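PDB 6IAQ: dihydrodipicolinate reductase N-terminus domain-containing protein from Mycobacterium smegmatis, which acts as a native NADP-dependent amine dehydrogenase, probably catalysing the asymmetric reductive amination of ketones to amines. Local coordinates for residues 218-223 with 257-262; 159-164 with 286-291; 185-190 with 247-252; 233-238 with 272-277. One frame throughout, in Å; residues are numbered along the deposited sequence.

How the contacts relate
All four contacts lie in the region matching the 2,4-diaminopentanoate dehydrogenase C-terminal domain and reach two ends of one mixed sheet. Contacts 1 and 2, centres about 15 Å apart, pair strands 219-230 with 249-260 and 158-169 with 282-288 at one end. Contacts 3 and 4, centres about 13 Å apart, lie at the other, with centres 31 to 35 Å from those of the first two. Contact 2 closes the longest loop, the rest nested inside, while contacts 1, 3 and 4 interleave along the chain. Strand 249-260 serves contacts 1 and 3, and backbone bonds join contact 3 to contact 4. This end approaches NADP: the side chains of Phe-252 and Ser-237 lie about 10 and 11 Å away.

Contact 1: 218-223 with 257-262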
loop_
_atom_site.group_PDB
_atom_site.type_symbol
_atom_site.label_atom_id
_atom_site.label_comp_id
_atom_site.label_asym_id
_atom_site.label_seq_id
_atom_site.Cartn_x
_atom_site.Cartn_y
_atom_site.Cartn_z
ATOM N N THR A 218 5.575 20.870 -4.935
ATOM C CA THR A 218 6.569 21.741 -5.614
ATOM C C THR A 218 7.847 21.756 -4.797
ATOM O O THR A 218 7.788 22.157 -3.613
ATOM C CB THR A 218 6.076 23.191 -5.759
ATOM O OG1 THR A 218 4.706 23.155 -6.154
ATOM C CG2 THR A 218 6.883 23.980 -6.766
ATOM N N VAL A 219 8.967 21.388 -5.421
ATOM C CA VAL A 219 10.270 21.377 -4.708
ATOM C C VAL A 219 10.586 22.817 -4.292
ATOM O O VAL A 219 10.453 23.720 -5.127
ATOM C CB VAL A 219 11.384 20.752 -5.564
ATOM C CG1 VAL A 219 12.713 20.838 -4.872
ATOM C CG2 VAL A 219 11.077 19.307 -5.923
ATOM N N LYS A 220 10.942 23.014 -3.026
ATOM C CA LYS A 220 11.482 24.284 -2.488
ATOM C C LYS A 220 12.986 24.123 -2.322
ATOM O O LYS A 220 13.706 25.052 -2.660
ATOM C CB LYS A 220 10.830 24.620 -1.145
ATOM C CG LYS A 220 11.399 25.825 -0.414
ATOM C CD LYS A 220 10.593 26.170 0.813
ATOM C CE LYS A 220 11.048 27.447 1.485
ATOM N NZ LYS A 220 11.267 27.248 2.942
ATOM N N SER A 221 13.439 22.979 -1.811
ATOM C CA SER A 221 14.854 22.761 -1.434
ATOM C C SER A 221 15.190 21.265 -1.522
ATOM O O SER A 221 14.349 20.452 -1.079
ATOM C CB SER A 221 15.095 23.321 -0.058
ATOM O OG SER A 221 16.073 22.566 0.630
ATOM N N ILE A 222 16.363 20.926 -2.063
ATOM C CA ILE A 222 16.898 19.535 -2.104
ATOM C C ILE A 222 18.271 19.545 -1.429
ATOM O O ILE A 222 19.139 20.321 -1.869
ATOM C CB ILE A 222 16.983 18.992 -3.549
ATOM C CG1 ILE A 222 15.653 19.147 -4.288
ATOM C CG2 ILE A 222 17.472 17.546 -3.539
ATOM C CD1 ILE A 222 15.625 18.584 -5.682
ATOM N N THR A 223 18.472 18.691 -0.426
ATOM C CA THR A 223 19.781 18.461 0.239
ATOM C C THR A 223 20.083 16.968 0.311
ATOM O O THR A 223 19.165 16.152 0.152
ATOM C CB THR A 223 19.820 19.102 1.631
ATOM O OG1 THR A 223 18.631 18.717 2.327
ATOM C CG2 THR A 223 19.949 20.610 1.543
ATOM N N ARG A 257 16.861 14.731 1.378
ATOM C CA ARG A 257 15.788 15.576 1.945
ATOM C C ARG A 257 15.256 16.502 0.870
ATOM O O ARG A 257 16.067 17.158 0.180
ATOM C CB ARG A 257 16.352 16.386 3.111
ATOM C CG ARG A 257 15.360 17.329 3.774
ATOM C CD ARG A 257 16.135 18.109 4.818
ATOM N NE ARG A 257 15.402 18.224 6.056
ATOM C CZ ARG A 257 14.573 19.217 6.358
ATOM N NH1 ARG A 257 14.378 20.218 5.519
ATOM N NH2 ARG A 257 13.943 19.216 7.518
ATOM N N ILE A 258 13.937 16.537 0.732
ATOM C CA ILE A 258 13.236 17.485 -0.166
ATOM C C ILE A 258 12.190 18.227 0.657
ATOM O O ILE A 258 11.284 17.568 1.213
ATOM C CB ILE A 258 12.630 16.758 -1.371
ATOM C CG1 ILE A 258 13.711 16.012 -2.169
ATOM C CG2 ILE A 258 11.840 17.747 -2.217
ATOM C CD1 ILE A 258 13.198 15.376 -3.443
ATOM N N GLU A 259 12.322 19.553 0.726
ATOM C CA GLU A 259 11.269 20.450 1.262
ATOM C C GLU A 259 10.382 20.883 0.109
ATOM O O GLU A 259 10.924 21.178 -0.966
ATOM C CB GLU A 259 11.880 21.668 1.931
ATOM C CG GLU A 259 12.903 21.300 2.967
ATOM C CD GLU A 259 13.422 22.508 3.733
ATOM O OE1 GLU A 259 12.884 23.624 3.522
ATOM O OE2 GLU A 259 14.378 22.330 4.511
ATOM N N THR A 260 9.078 20.905 0.328
ATOM C CA THR A 260 8.109 21.379 -0.682
ATOM C C THR A 260 7.664 22.794 -0.318
ATOM O O THR A 260 7.690 23.142 0.884
ATOM C CB THR A 260 6.935 20.403 -0.798
ATOM O OG1 THR A 260 6.213 20.417 0.438
ATOM C CG2 THR A 260 7.407 19.007 -1.140
ATOM N N GLU A 261 7.250 23.565 -1.325
ATOM C CA GLU A 261 6.655 24.905 -1.104
ATOM C C GLU A 261 5.410 24.727 -0.224
ATOM O O GLU A 261 5.220 25.526 0.687
ATOM C CB GLU A 261 6.363 25.599 -2.439
ATOM C CG GLU A 261 7.603 25.955 -3.251
ATOM C CD GLU A 261 8.581 26.964 -2.631
ATOM O OE1 GLU A 261 8.408 27.376 -1.437
ATOM O OE2 GLU A 261 9.563 27.327 -3.335
ATOM N N GLU A 262 4.638 23.660 -0.437
ATOM C CA GLU A 262 3.312 23.464 0.203
ATOM C C GLU A 262 3.441 23.082 1.687
ATOM O O GLU A 262 2.403 23.102 2.367
ATOM C CB GLU A 262 2.501 22.423 -0.565
ATOM C CG GLU A 262 2.144 22.834 -1.980
ATOM C CD GLU A 262 3.204 22.567 -3.041
ATOM O OE1 GLU A 262 4.338 22.166 -2.686
ATOM O OE2 GLU A 262 2.903 22.756 -4.226
HETATM O O HOH W 1 16.053 20.185 1.751
#
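Strands 219-223 and 257-260 run antiparallel, 158° between their directions, and a classic beta bulge shifts their register by one residue where Lys-220 and Ser-221 both face Glu-259. The evidence is the double use of Glu-259 O: Lys-220 N reaches it at 2.8 Å on a lone pair, whereas Ser-221 N, at 3.2 Å, lies 31° above the carbonyl plane. Past the Val-219/Thr-260 pair both chains leave the strand. Glu-261 N bonds to Thr-218 O at 2.7 Å, nearly along the C=O axis, and the Glu-262 carboxylate forks onto Thr-218 with both syn lone pairs, OE1 to the backbone N at 2.9 Å and OE2 to OG1 at 2.7 Å. The two side chains cross at about a right angle, and chi1 of Thr-218 (-42°) sets OG1 beside its own N, so one carboxylate grips both. On the apolar side Val-219 CG2 meets Ile-258 CG2 at 4.1 Å, while Ile-258 also packs on helix 203-215. Across the sheet, Thr-223 and Arg-257 lie side by side, and Arg-257 NE forms a salt bridge with Glu-267. A water is hydrogen-bonded to Ser-221 OG at 2.6 Å and to Thr-223 OG1 at 3.0 Å.

Contact 2: 159-164 with 286-291; sequences IDTVRG and TIEGEP
One carbonyl serves two successive amides: Glu-288 O accepts from Asp-160 N at 2.8 Å and from Thr-161 N at 3.1 Å, both donors lying in the carbonyl plane. The extra residue shifts the register by one between the pairs Ile-159 with Gly-289 and Thr-161 with Glu-288, at the point where both chains turn a corner. Past it the ladder is regular, the strand directions 163° apart. Arg-163 N donates to Thr-286 O at 2.8 Å, and Thr-286 N returns a bond of 2.8 Å to Arg-163 O, each nearly along the C=O axis.

On the polar face the extended Glu-288 side chain runs alongside Thr-161, its OE2 3.5 Å from Thr-161 CB, before its carboxylate reaches the guanidinium of Arg-163, whose chain bends at chi2 and chi3. The carboxylate approaches over a guanidinium face: Glu-288 OE1 makes the salt bridge to Arg-163 NH1 at 2.6 Å, OE2 lies above the same face, and planes 76° apart exclude a flat, two-pronged pairing.

The other face is apolar. Ile-287 CG2 touches Ile-159 CG1 at 4.0 Å, Ile-287 CG1 lies 4.3 Å from Val-162 CG2, and helix 141-153 covers all three residues. Asp-160, at the bulge, forms a salt bridge with Arg-158. Tyr-335 OH of the second subunit hydrogen-bonds to Ile-159 N, placing this corner near the dimer contact. Two amides converging on one carbonyl, with the register slipping there, define a classic beta bulge, here within the antiparallel pairing of strands 158-169 and 282-288.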
loop_
_atom_site.group_PDB
_atom_site.type_symbol
_atom_site.label_atom_id
_atom_site.label_comp_id
_atom_site.label_asym_id
_atom_site.label_seq_id
_atom_site.Cartn_x
_atom_site.Cartn_y
_atom_site.Cartn_z
ATOM N N ILE A 159 0.239 16.453 6.727
ATOM C CA ILE A 159 1.613 15.886 6.768
ATOM C C ILE A 159 2.598 17.019 7.027
ATOM O O ILE A 159 2.611 17.969 6.212
ATOM C CB ILE A 159 1.918 15.133 5.459
ATOM C CG1 ILE A 159 0.987 13.924 5.302
ATOM C CG2 ILE A 159 3.398 14.752 5.414
ATOM C CD1 ILE A 159 1.129 13.192 3.964
ATOM N N ASP A 160 3.416 16.893 8.069
ATOM C CA ASP A 160 4.579 17.781 8.292
ATOM C C ASP A 160 5.822 17.131 7.683
ATOM O O ASP A 160 6.493 17.793 6.897
ATOM C CB ASP A 160 4.780 18.069 9.778
ATOM C CG ASP A 160 3.575 18.758 10.395
ATOM O OD1 ASP A 160 2.941 19.547 9.690
ATOM O OD2 ASP A 160 3.253 18.443 11.562
ATOM N N THR A 161 6.108 15.882 8.051
ATOM C CA THR A 161 7.341 15.172 7.652
ATOM C C THR A 161 7.027 13.716 7.310
ATOM O O THR A 161 6.365 13.031 8.120
ATOM C CB THR A 161 8.389 15.221 8.759
ATOM O OG1 THR A 161 8.458 16.576 9.188
ATOM C CG2 THR A 161 9.760 14.801 8.282
ATOM N N VAL A 162 7.566 13.251 6.186
ATOM C CA VAL A 162 7.657 11.807 5.833
ATOM C C VAL A 162 9.127 11.406 5.957
ATOM O O VAL A 162 9.974 12.011 5.249
ATOM C CB VAL A 162 7.107 11.528 4.426
ATOM C CG1 VAL A 162 7.170 10.037 4.105
ATOM C CG2 VAL A 162 5.691 12.059 4.264
ATOM N N ARG A 163 9.422 10.432 6.832
ATOM C CA ARG A 163 10.798 9.995 7.130
ATOM C C ARG A 163 10.906 8.486 6.888
ATOM O O ARG A 163 10.105 7.726 7.463
ATOM C CB ARG A 163 11.190 10.346 8.572
ATOM C CG ARG A 163 11.296 11.833 8.853
ATOM C CD ARG A 163 12.470 12.142 9.762
ATOM N NE ARG A 163 12.077 12.004 11.146
ATOM C CZ ARG A 163 11.826 13.024 11.972
ATOM N NH1 ARG A 163 11.470 12.775 13.221
ATOM N NH2 ARG A 163 11.935 14.279 11.559
ATOM N N GLY A 164 11.888 8.087 6.086
ATOM C CA GLY A 164 12.192 6.676 5.819
ATOM C C GLY A 164 13.592 6.324 6.253
ATOM O O GLY A 164 14.512 7.174 6.153
ATOM N N THR A 286 8.052 6.827 9.155
ATOM C CA THR A 286 7.251 7.650 10.091
ATOM C C THR A 286 6.666 8.802 9.293
ATOM O O THR A 286 7.386 9.394 8.483
ATOM C CB THR A 286 8.119 8.160 11.237
ATOM O OG1 THR A 286 8.659 7.025 11.913
ATOM C CG2 THR A 286 7.355 9.058 12.181
ATOM N N ILE A 287 5.393 9.083 9.528
ATOM C CA ILE A 287 4.759 10.365 9.109
ATOM C C ILE A 287 4.448 11.168 10.369
ATOM O O ILE A 287 3.726 10.652 11.236
ATOM C CB ILE A 287 3.527 10.103 8.250
ATOM C CG1 ILE A 287 3.901 9.274 7.020
ATOM C CG2 ILE A 287 2.860 11.410 7.862
ATOM C CD1 ILE A 287 2.713 8.903 6.158
ATOM N N GLU A 288 5.049 12.347 10.490
ATOM C CA GLU A 288 4.720 13.336 11.549
ATOM C C GLU A 288 3.675 14.287 10.977
ATOM O O GLU A 288 3.894 14.855 9.888
ATOM C CB GLU A 288 5.972 14.071 12.027
ATOM C CG GLU A 288 6.969 13.131 12.684
ATOM C CD GLU A 288 8.333 13.747 12.944
ATOM O OE1 GLU A 288 8.990 13.330 13.899
ATOM O OE2 GLU A 288 8.743 14.626 12.178
ATOM N N GLY A 289 2.548 14.396 11.666
ATOM C CA GLY A 289 1.463 15.300 11.255
ATOM C C GLY A 289 0.225 14.984 12.048
ATOM O O GLY A 289 0.367 14.596 13.210
ATOM N N GLU A 290 -0.927 15.095 11.414
ATOM C CA GLU A 290 -2.226 14.692 11.985
ATOM C C GLU A 290 -2.738 13.535 11.137
ATOM O O GLU A 290 -3.108 13.732 9.983
ATOM C CB GLU A 290 -3.173 15.899 11.987
ATOM C CG GLU A 290 -4.534 15.608 12.611
ATOM C CD GLU A 290 -5.563 16.731 12.564
ATOM O OE1 GLU A 290 -5.163 17.915 12.367
ATOM O OE2 GLU A 290 -6.778 16.414 12.701
ATOM N N PRO A 291 -2.712 12.275 11.632
ATOM C CA PRO A 291 -2.076 11.913 12.892
ATOM C C PRO A 291 -0.609 11.556 12.637
ATOM O O PRO A 291 -0.190 11.610 11.496
ATOM C CB PRO A 291 -2.856 10.649 13.273
ATOM C CG PRO A 291 -3.061 9.965 11.955
ATOM C CD PRO A 291 -3.279 11.093 10.953
#

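Contact 3: 185-190 with 247-252; sequences RTVAEF and GDVIGF
Two hydrogen bonds across the segments grip the oxygen of a bridging water: it accepts from Val-187 N at 3.0 Å and donates to Gly-247 O at 2.9 Å. Beside it runs the direct link, Val-249 N to Arg-185 O at 3.0 Å, nearly along the C=O axis. The first helical turn is closed by a capping box: Thr-186, the N-cap of helix 187-195, accepts through OG1 from Glu-189 N at 3.0 Å, while Glu-189 OE1 receives Thr-186 N at 2.9 Å from above the carboxylate plane. The Glu-189 carboxylate also lies over a face of the Arg-185 guanidinium, an association of charges alone.

Beneath the helix start, the Val-249 side chain crosses those of Val-187 and Phe-190 at about right angles, CG2 touching Val-187 CG2 at 4.1 Å and CG1 touching Phe-190 CD2 at 3.9 Å. With its CG anti to the backbone N (chi1 -177°), Phe-190 extends further and brings CZ to Phe-252 CB at 3.8 Å. Phe-252 CD2 lies at the edge of the Phe-190 ring, in its plane. Phe-190 also packs on Thr-226 and Pro-228 of strand 219-230, and the Phe-252 ring makes a cation-pi contact with Arg-199.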
loop_
_atom_site.group_PDB
_atom_site.type_symbol
_atom_site.label_atom_id
_atom_site.label_comp_id
_atom_site.label_asym_id
_atom_site.label_seq_id
_atom_site.Cartn_x
_atom_site.Cartn_y
_atom_site.Cartn_z
ATOM N N ARG A 185 37.273 -0.585 -0.632
ATOM C CA ARG A 185 38.070 0.614 -0.949
ATOM C C ARG A 185 38.593 1.141 0.383
ATOM O O ARG A 185 38.003 0.768 1.441
ATOM C CB ARG A 185 37.239 1.698 -1.646
ATOM C CG ARG A 185 36.545 1.252 -2.930
ATOM C CD ARG A 185 37.512 1.112 -4.102
ATOM N NE ARG A 185 37.910 2.406 -4.627
ATOM C CZ ARG A 185 38.977 2.613 -5.409
ATOM N NH1 ARG A 185 39.748 1.597 -5.783
ATOM N NH2 ARG A 185 39.262 3.846 -5.809
ATOM N N THR A 186 39.621 1.992 0.336
ATOM C CA THR A 186 40.132 2.718 1.523
ATOM C C THR A 186 39.227 3.926 1.737
ATOM O O THR A 186 38.583 4.395 0.753
ATOM C CB THR A 186 41.602 3.138 1.369
ATOM O OG1 THR A 186 41.654 4.141 0.363
ATOM C CG2 THR A 186 42.519 2.001 1.003
ATOM N N VAL A 187 39.230 4.460 2.959
ATOM C CA VAL A 187 38.505 5.713 3.302
ATOM C C VAL A 187 39.000 6.861 2.412
ATOM O O VAL A 187 38.172 7.690 2.007
ATOM C CB VAL A 187 38.625 6.002 4.804
ATOM C CG1 VAL A 187 38.106 7.386 5.154
ATOM C CG2 VAL A 187 37.881 4.935 5.613
ATOM N N ALA A 188 40.303 6.940 2.129
ATOM C CA ALA A 188 40.868 8.002 1.254
ATOM C C ALA A 188 40.315 7.845 -0.174
ATOM O O ALA A 188 39.870 8.875 -0.762
ATOM C CB ALA A 188 42.379 7.968 1.295
ATOM N N GLU A 189 40.277 6.619 -0.698
ATOM C CA GLU A 189 39.665 6.344 -2.033
ATOM C C GLU A 189 38.186 6.778 -2.007
ATOM O O GLU A 189 37.702 7.446 -2.966
ATOM C CB GLU A 189 39.796 4.867 -2.395
ATOM C CG GLU A 189 41.202 4.471 -2.821
ATOM C CD GLU A 189 41.453 2.972 -2.927
ATOM O OE1 GLU A 189 40.720 2.182 -2.316
ATOM O OE2 GLU A 189 42.410 2.586 -3.585
ATOM N N PHE A 190 37.483 6.455 -0.919
ATOM C CA PHE A 190 36.035 6.762 -0.775
ATOM C C PHE A 190 35.849 8.278 -0.791
ATOM O O PHE A 190 34.930 8.777 -1.467
ATOM C CB PHE A 190 35.429 6.156 0.504
ATOM C CG PHE A 190 33.942 6.409 0.605
ATOM C CD1 PHE A 190 33.455 7.594 1.127
ATOM C CD2 PHE A 190 33.030 5.489 0.108
ATOM C CE1 PHE A 190 32.090 7.828 1.192
ATOM C CE2 PHE A 190 31.666 5.746 0.138
ATOM C CZ PHE A 190 31.192 6.915 0.676
ATOM N N GLY A 247 38.394 -1.189 9.431
ATOM C CA GLY A 247 38.673 0.132 8.840
ATOM C C GLY A 247 38.414 0.197 7.336
ATOM O O GLY A 247 38.324 1.313 6.819
ATOM N N ASP A 248 38.305 -0.941 6.645
ATOM C CA ASP A 248 37.946 -0.959 5.190
ATOM C C ASP A 248 36.523 -0.422 5.006
ATOM O O ASP A 248 35.676 -0.569 5.920
ATOM C CB ASP A 248 38.069 -2.355 4.579
ATOM C CG ASP A 248 39.497 -2.813 4.330
ATOM O OD1 ASP A 248 40.415 -1.999 4.533
ATOM O OD2 ASP A 248 39.682 -3.984 3.940
ATOM N N VAL A 249 36.262 0.215 3.869
ATOM C CA VAL A 249 34.892 0.663 3.493
ATOM C C VAL A 249 34.087 -0.583 3.111
ATOM O O VAL A 249 34.613 -1.434 2.368
ATOM C CB VAL A 249 34.900 1.720 2.379
ATOM C CG1 VAL A 249 33.482 2.077 1.949
ATOM C CG2 VAL A 249 35.664 2.962 2.818
ATOM N N ILE A 250 32.859 -0.707 3.636
ATOM C CA ILE A 250 31.996 -1.892 3.361
ATOM C C ILE A 250 30.665 -1.455 2.733
ATOM O O ILE A 250 29.785 -2.313 2.612
ATOM C CB ILE A 250 31.774 -2.729 4.632
ATOM C CG1 ILE A 250 31.045 -1.932 5.718
ATOM C CG2 ILE A 250 33.079 -3.324 5.114
ATOM C CD1 ILE A 250 30.612 -2.771 6.917
ATOM N N GLY A 251 30.548 -0.184 2.356
ATOM C CA GLY A 251 29.333 0.362 1.766
ATOM C C GLY A 251 29.188 1.797 2.134
ATOM O O GLY A 251 30.182 2.415 2.535
ATOM N N PHE A 252 27.979 2.321 2.037
ATOM C CA PHE A 252 27.742 3.715 2.453
ATOM C C PHE A 252 26.279 3.920 2.814
ATOM O O PHE A 252 25.401 3.134 2.403
ATOM C CB PHE A 252 28.218 4.728 1.398
ATOM C CG PHE A 252 27.557 4.664 0.042
ATOM C CD1 PHE A 252 26.307 5.221 -0.181
ATOM C CD2 PHE A 252 28.241 4.145 -1.045
ATOM C CE1 PHE A 252 25.716 5.177 -1.437
ATOM C CE2 PHE A 252 27.644 4.095 -2.295
ATOM C CZ PHE A 252 26.393 4.625 -2.488
HETATM O O HOH W 2 40.286 2.663 5.112
#

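Contact 4: 233-238 with 272-277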
loop_
_atom_site.group_PDB
_atom_site.type_symbol
_atom_site.label_atom_id
_atom_site.label_comp_id
_atom_site.label_asym_id
_atom_site.label_seq_id
_atom_site.Cartn_x
_atom_site.Cartn_y
_atom_site.Cartn_z
ATOM N N ALA A 233 35.489 -4.800 12.432
ATOM C CA ALA A 233 36.339 -5.989 12.632
ATOM C C ALA A 233 36.517 -6.673 11.269
ATOM O O ALA A 233 35.828 -6.270 10.289
ATOM C CB ALA A 233 35.685 -6.930 13.618
ATOM N N ALA A 234 37.399 -7.674 11.183
ATOM C CA ALA A 234 37.610 -8.467 9.952
ATOM C C ALA A 234 36.271 -9.071 9.496
ATOM O O ALA A 234 35.537 -9.637 10.318
ATOM C CB ALA A 234 38.655 -9.527 10.178
ATOM N N MET A 235 35.951 -8.906 8.218
ATOM C CA MET A 235 34.728 -9.447 7.564
ATOM C C MET A 235 35.122 -10.008 6.199
ATOM O O MET A 235 36.272 -9.849 5.774
ATOM C CB MET A 235 33.683 -8.358 7.306
ATOM C CG MET A 235 33.581 -7.352 8.388
ATOM S SD MET A 235 32.382 -6.071 8.046
ATOM C CE MET A 235 30.929 -7.030 7.591
ATOM N N ARG A 236 34.165 -10.581 5.501
ATOM C CA ARG A 236 34.315 -11.117 4.138
ATOM C C ARG A 236 33.104 -10.624 3.345
ATOM O O ARG A 236 32.012 -10.582 3.925
ATOM C CB ARG A 236 34.395 -12.651 4.156
ATOM C CG ARG A 236 34.758 -13.212 2.791
ATOM C CD ARG A 236 35.273 -14.622 2.762
ATOM N NE ARG A 236 36.139 -14.785 1.594
ATOM C CZ ARG A 236 35.718 -15.009 0.359
ATOM N NH1 ARG A 236 36.592 -15.128 -0.622
ATOM N NH2 ARG A 236 34.426 -15.123 0.099
ATOM N N SER A 237 33.306 -10.193 2.107
ATOM C CA SER A 237 32.213 -9.909 1.142
ATOM C C SER A 237 32.099 -11.105 0.216
ATOM O O SER A 237 33.030 -11.328 -0.585
ATOM C CB SER A 237 32.454 -8.658 0.354
ATOM O OG SER A 237 31.500 -8.545 -0.693
ATOM N N GLU A 238 31.018 -11.866 0.333
ATOM C CA GLU A 238 30.704 -12.966 -0.613
ATOM C C GLU A 238 30.457 -12.372 -2.005
ATOM O O GLU A 238 30.761 -13.057 -3.002
ATOM C CB GLU A 238 29.545 -13.818 -0.094
ATOM C CG GLU A 238 29.928 -14.656 1.112
ATOM C CD GLU A 238 31.210 -15.459 0.953
ATOM O OE1 GLU A 238 32.061 -15.399 1.871
ATOM O OE2 GLU A 238 31.369 -16.136 -0.090
ATOM N N GLY A 272 23.490 0.796 2.300
ATOM C CA GLY A 272 23.804 -0.401 1.519
ATOM C C GLY A 272 25.211 -0.831 1.849
ATOM O O GLY A 272 26.168 -0.092 1.461
ATOM N N ARG A 273 25.360 -1.952 2.562
ATOM C CA ARG A 273 26.677 -2.360 3.092
ATOM C C ARG A 273 26.748 -3.875 3.257
ATOM O O ARG A 273 25.706 -4.545 3.330
ATOM C CB ARG A 273 26.963 -1.647 4.420
ATOM C CG ARG A 273 26.065 -2.088 5.579
ATOM C CD ARG A 273 26.190 -1.233 6.862
ATOM N NE ARG A 273 25.415 -1.966 7.858
ATOM C CZ ARG A 273 24.082 -1.910 7.970
ATOM N NH1 ARG A 273 23.378 -1.076 7.213
ATOM N NH2 ARG A 273 23.468 -2.709 8.829
ATOM N N VAL A 274 27.972 -4.385 3.375
ATOM C CA VAL A 274 28.201 -5.796 3.739
ATOM C C VAL A 274 27.753 -5.973 5.193
ATOM O O VAL A 274 28.181 -5.177 6.046
ATOM C CB VAL A 274 29.661 -6.211 3.525
ATOM C CG1 VAL A 274 29.876 -7.652 3.904
ATOM C CG2 VAL A 274 30.113 -5.976 2.089
ATOM N N TYR A 275 26.895 -6.962 5.454
ATOM C CA TYR A 275 26.427 -7.279 6.822
ATOM C C TYR A 275 27.400 -8.250 7.498
ATOM O O TYR A 275 27.951 -9.179 6.845
ATOM C CB TYR A 275 25.053 -7.938 6.793
ATOM C CG TYR A 275 23.892 -7.013 6.546
ATOM C CD1 TYR A 275 24.048 -5.687 6.151
ATOM C CD2 TYR A 275 22.602 -7.514 6.643
ATOM C CE1 TYR A 275 22.951 -4.872 5.913
ATOM C CE2 TYR A 275 21.502 -6.717 6.407
ATOM C CZ TYR A 275 21.668 -5.399 6.033
ATOM O OH TYR A 275 20.561 -4.639 5.781
ATOM N N GLY A 276 27.565 -8.065 8.791
ATOM C CA GLY A 276 28.131 -9.098 9.673
ATOM C C GLY A 276 27.008 -9.981 10.206
ATOM O O GLY A 276 25.831 -9.717 9.957
ATOM N N PRO A 277 27.341 -11.062 10.942
ATOM C CA PRO A 277 26.329 -11.939 11.536
ATOM C C PRO A 277 25.322 -11.166 12.406
ATOM O O PRO A 277 25.710 -10.207 13.057
ATOM C CB PRO A 277 27.166 -12.912 12.385
ATOM C CG PRO A 277 28.510 -12.929 11.700
ATOM C CD PRO A 277 28.714 -11.512 11.212
HETATM O O HOH W 3 30.760 -10.569 6.553
#
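The terminal methyl of Met-235 makes the innermost contact, lying against backbone as much as side chain: CE is 3.7 Å from Val-274 O and 3.7 Å from Gly-276 N. The same methyl reaches Val-274 CG1 at 3.9 Å. A bend at chi3 (50°) turns CE out of the otherwise extended end of the methionine, so that it rests along the 274-276 backbone. Val-274 answers with both branches. Its CG1, anti to the backbone N (chi1 180°), also lies 3.6 Å from Arg-236 O, while CG2 meets Ser-237 CB at 4.0 Å, so one isopropyl group spans three consecutive residues of strand 235-237.

Between the backbones a water donates twice, to Arg-236 O at 2.9 Å and to Tyr-275 O at 3.1 Å. It fills the hydrogen-bonding role across a separation in which the two segments form no direct bond.

A second shell of polar bonds positions Ser-237 and Gly-276. Ser-237 OG bonds to Asp-171 OD1, and the other oxygen of that carboxylate takes Glu-238 N. Glu-279 receives Gly-276 N and forms a salt bridge with Arg-273, whose guanidinium has Tyr-275 CE1 over one face. Tyr-275 OH bonds to Ser-167 OG. On the outer side, Arg-236 NH2 holds Glu-238 OE1 in a salt bridge, the oxygen met 43° out of the carboxylate plane.

Strand 235-237 pairs with strand 242-244 as a small antiparallel sheet, and the chain leaving strand 265-273 packs beside it, with Val-274 backbone-bonded to Ile-250 of strand 249-260.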